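Local structure of lactoylglutathione lyase (Pseudomonas aeruginosa, 4MTS) at residues L17-D25 against T85-Y94. The protein is a metal-binding member of the glyoxalase/bleomycin resistance protein/dioxygenase superfamily, built from beta-alpha-beta-beta-beta modules. Residues are numbered along the deposited sequence; the frame is centred on the assembly and turned at random.
Sequences LEFYTRALD and TCARARALGY
F19 and Y94 meet as a T-shaped pair: the phenylalanine turns its edge onto one face of the tyrosine ring, with centroids 5.0 Å apart and planes at 86°. With CG anti to the backbone N (chi1 173°), the F19 ring swings its CD1 edge onto Y94, where F19 CD1 does the closest touching, 3.5 Å from Y94 CG, toward the rim of the tyrosine ring. F19 CB lies over the same ring as a CH-pi contact, 4.3 Å from the Y94 centroid. The Y94 hydroxyl ends against the backbone between E18 and F19, without a hydrogen bond to F19 N, while A23 CB packs obliquely against Y94 CD2 at 3.8 Å. L92 CD1 adds a methyl beside A23 CA. The contact joins helices 13-23 and 82-91 of a fold built from beta-alpha-beta-beta-beta modules; the axes of 17-23 and 85-91 approach to 10.4 Å, roughly antiparallel but well inclined. Beneath them, F19, L24 and A89 rest on L113 of strand 109-114. At the more exposed margin R88, extended from CG to NE, grips R22 O side-on: R88 NE and NH2 each donate at 2.8 Å, in both the guanidinium and the carbonyl plane. Two charged N-H groups on one oxygen fix the rotation of the guanidinium. D25 lies over one face of that group, its carboxylate plane turned by 77°; D25 OD1 sits 2.8 Å from R88 NH2, a salt bridge of charge alone with no N-H directed at it.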
loop_
_atom_site.group_PDB
_atom_site.type_symbol
_atom_site.label_atom_id
_atom_site.label_comp_id
_atom_site.label_asym_id
_atom_site.label_seq_id
_atom_site.Cartn_x
_atom_site.Cartn_y
_atom_site.Cartn_z
ATOM N N LEU A 17 2.169 -5.596 -14.910
ATOM C CA LEU A 17 2.580 -6.952 -14.550
ATOM C C LEU A 17 4.012 -7.264 -15.003
ATOM O O LEU A 17 4.758 -7.917 -14.277
ATOM C CB LEU A 17 1.586 -7.992 -15.146
ATOM C CG LEU A 17 0.198 -8.011 -14.451
ATOM C CD1 LEU A 17 -0.759 -8.979 -15.152
ATOM C CD2 LEU A 17 0.293 -8.409 -12.981
ATOM N N GLU A 18 4.397 -6.777 -16.175
ATOM C CA GLU A 18 5.756 -7.018 -16.673
ATOM C C GLU A 18 6.765 -6.400 -15.696
ATOM O O GLU A 18 7.745 -7.042 -15.369
ATOM C CB GLU A 18 5.931 -6.398 -18.060
ATOM C CG GLU A 18 5.112 -7.089 -19.143
ATOM C CD GLU A 18 5.302 -8.594 -19.170
ATOM O OE1 GLU A 18 6.451 -9.041 -19.377
ATOM O OE2 GLU A 18 4.326 -9.321 -18.880
ATOM N N PHE A 19 6.500 -5.185 -15.218
ATOM C CA PHE A 19 7.398 -4.551 -14.233
ATOM C C PHE A 19 7.469 -5.369 -12.956
ATOM O O PHE A 19 8.565 -5.678 -12.499
ATOM C CB PHE A 19 6.937 -3.122 -13.930
ATOM C CG PHE A 19 7.696 -2.450 -12.807
ATOM C CD1 PHE A 19 8.922 -1.827 -13.045
ATOM C CD2 PHE A 19 7.175 -2.411 -11.519
ATOM C CE1 PHE A 19 9.629 -1.209 -12.001
ATOM C CE2 PHE A 19 7.887 -1.802 -10.475
ATOM C CZ PHE A 19 9.108 -1.205 -10.720
ATOM N N TYR A 20 6.303 -5.626 -12.297
ATOM C CA TYR A 20 6.327 -6.333 -11.028
ATOM C C TYR A 20 6.931 -7.716 -11.078
ATOM O O TYR A 20 7.653 -8.091 -10.153
ATOM C CB TYR A 20 4.941 -6.299 -10.332
ATOM C CG TYR A 20 4.653 -4.883 -9.874
ATOM C CD1 TYR A 20 5.259 -4.366 -8.731
ATOM C CD2 TYR A 20 3.878 -4.024 -10.649
ATOM C CE1 TYR A 20 5.052 -3.041 -8.339
ATOM C CE2 TYR A 20 3.701 -2.688 -10.294
ATOM C CZ TYR A 20 4.265 -2.212 -9.116
ATOM O OH TYR A 20 4.060 -0.902 -8.734
ATOM N N THR A 21 6.676 -8.458 -12.176
ATOM C CA THR A 21 7.219 -9.811 -12.278
ATOM C C THR A 21 8.650 -9.834 -12.772
ATOM O O THR A 21 9.411 -10.649 -12.276
ATOM C CB THR A 21 6.337 -10.741 -13.156
ATOM O OG1 THR A 21 6.310 -10.225 -14.492
ATOM C CG2 THR A 21 4.931 -10.906 -12.611
ATOM N N ARG A 22 8.997 -9.023 -13.782
ATOM C CA ARG A 22 10.351 -9.039 -14.374
ATOM C C ARG A 22 11.377 -8.260 -13.562
ATOM O O ARG A 22 12.439 -8.800 -13.247
ATOM C CB ARG A 22 10.357 -8.518 -15.808
ATOM C CG ARG A 22 9.572 -9.308 -16.837
ATOM C CD ARG A 22 9.991 -8.841 -18.230
ATOM N NE ARG A 22 8.885 -8.318 -19.037
ATOM C CZ ARG A 22 9.023 -7.790 -20.257
ATOM N NH1 ARG A 22 10.224 -7.698 -20.819
ATOM N NH2 ARG A 22 7.964 -7.335 -20.914
ATOM N N ALA A 23 11.111 -6.964 -13.303
ATOM C CA ALA A 23 12.041 -6.142 -12.536
ATOM C C ALA A 23 12.068 -6.534 -11.058
ATOM O O ALA A 23 13.142 -6.527 -10.438
ATOM C CB ALA A 23 11.696 -4.661 -12.698
ATOM N N LEU A 24 10.909 -6.887 -10.484
ATOM C CA LEU A 24 10.835 -7.200 -9.046
ATOM C C LEU A 24 10.665 -8.656 -8.641
ATOM O O LEU A 24 10.559 -8.939 -7.448
ATOM C CB LEU A 24 9.803 -6.301 -8.342
ATOM C CG LEU A 24 10.122 -4.790 -8.369
ATOM C CD1 LEU A 24 8.888 -3.953 -7.960
ATOM C CD2 LEU A 24 11.336 -4.457 -7.448
ATOM N N ASP A 25 10.634 -9.597 -9.599
ATOM C CA ASP A 25 10.536 -11.008 -9.237
ATOM C C ASP A 25 9.318 -11.383 -8.405
ATOM O O ASP A 25 9.329 -12.386 -7.710
ATOM C CB ASP A 25 11.846 -11.572 -8.647
ATOM C CG ASP A 25 13.004 -11.479 -9.629
ATOM O OD1 ASP A 25 12.814 -11.845 -10.817
ATOM O OD2 ASP A 25 14.065 -10.985 -9.237
ATOM N N THR A 85 19.310 -4.920 -7.628
ATOM C CA THR A 85 17.916 -4.728 -8.070
ATOM C C THR A 85 17.785 -3.489 -8.982
ATOM O O THR A 85 17.093 -3.564 -9.995
ATOM C CB THR A 85 16.962 -4.778 -6.884
ATOM O OG1 THR A 85 17.267 -5.958 -6.162
ATOM C CG2 THR A 85 15.480 -4.835 -7.305
ATOM N N CYS A 86 18.489 -2.363 -8.658
ATOM C CA CYS A 86 18.477 -1.157 -9.489
ATOM C C CYS A 86 19.014 -1.428 -10.875
ATOM O O CYS A 86 18.448 -0.952 -11.855
ATOM C CB CYS A 86 19.272 -0.037 -8.824
ATOM S SG CYS A 86 18.437 0.705 -7.405
ATOM N N ALA A 87 20.171 -2.103 -10.942
ATOM C CA ALA A 87 20.867 -2.423 -12.189
ATOM C C ALA A 87 19.970 -3.316 -13.082
ATOM O O ALA A 87 19.947 -3.119 -14.297
ATOM C CB ALA A 87 22.187 -3.122 -11.870
ATOM N N ARG A 88 19.193 -4.237 -12.460
ATOM C CA ARG A 88 18.236 -5.124 -13.156
ATOM C C ARG A 88 17.114 -4.254 -13.763
ATOM O O ARG A 88 16.836 -4.365 -14.960
ATOM C CB ARG A 88 17.688 -6.194 -12.202
ATOM C CG ARG A 88 16.768 -7.230 -12.863
ATOM C CD ARG A 88 16.186 -8.200 -11.851
ATOM N NE ARG A 88 15.131 -9.037 -12.429
ATOM C CZ ARG A 88 15.202 -10.357 -12.577
ATOM N NH1 ARG A 88 16.283 -11.021 -12.181
ATOM N NH2 ARG A 88 14.191 -11.027 -13.117
ATOM N N ALA A 89 16.508 -3.355 -12.955
ATOM C CA ALA A 89 15.469 -2.430 -13.439
ATOM C C ALA A 89 15.985 -1.599 -14.598
ATOM O O ALA A 89 15.320 -1.506 -15.626
ATOM C CB ALA A 89 15.015 -1.502 -12.313
ATOM N N ARG A 90 17.176 -0.986 -14.436
ATOM C CA ARG A 90 17.765 -0.139 -15.475
ATOM C C ARG A 90 17.957 -0.896 -16.807
ATOM O O ARG A 90 17.563 -0.385 -17.863
ATOM C CB ARG A 90 19.105 0.450 -14.989
ATOM C CG ARG A 90 19.066 1.958 -14.825
ATOM C CD ARG A 90 20.438 2.521 -14.476
ATOM N NE ARG A 90 20.346 3.513 -13.409
ATOM C CZ ARG A 90 20.631 3.253 -12.142
ATOM N NH1 ARG A 90 21.074 2.055 -11.786
ATOM N NH2 ARG A 90 20.496 4.195 -11.222
ATOM N N ALA A 91 18.498 -2.131 -16.724
ATOM C CA ALA A 91 18.800 -3.000 -17.862
ATOM C C ALA A 91 17.511 -3.388 -18.580
ATOM O O ALA A 91 17.488 -3.491 -19.797
ATOM C CB ALA A 91 19.564 -4.232 -17.384
ATOM N N LEU A 92 16.419 -3.509 -17.826
ATOM C CA LEU A 92 15.097 -3.808 -18.364
ATOM C C LEU A 92 14.398 -2.551 -18.892
ATOM O O LEU A 92 13.307 -2.640 -19.446
ATOM C CB LEU A 92 14.237 -4.517 -17.303
ATOM C CG LEU A 92 14.543 -5.974 -17.069
ATOM C CD1 LEU A 92 14.042 -6.413 -15.716
ATOM C CD2 LEU A 92 13.950 -6.841 -18.181
ATOM N N GLY A 93 15.030 -1.394 -18.737
ATOM C CA GLY A 93 14.464 -0.140 -19.218
ATOM C C GLY A 93 13.508 0.543 -18.260
ATOM O O GLY A 93 12.759 1.435 -18.667
ATOM N N TYR A 94 13.519 0.153 -16.978
ATOM C CA TYR A 94 12.648 0.828 -15.997
ATOM C C TYR A 94 13.377 1.966 -15.270
ATOM O O TYR A 94 14.598 2.020 -15.304
ATOM C CB TYR A 94 12.030 -0.177 -15.028
ATOM C CG TYR A 94 11.145 -1.185 -15.726
ATOM C CD1 TYR A 94 9.949 -0.797 -16.324
ATOM C CD2 TYR A 94 11.497 -2.525 -15.778
ATOM C CE1 TYR A 94 9.132 -1.723 -16.970
ATOM C CE2 TYR A 94 10.667 -3.469 -16.374
ATOM C CZ TYR A 94 9.498 -3.062 -16.990
ATOM O OH TYR A 94 8.719 -4.000 -17.623
#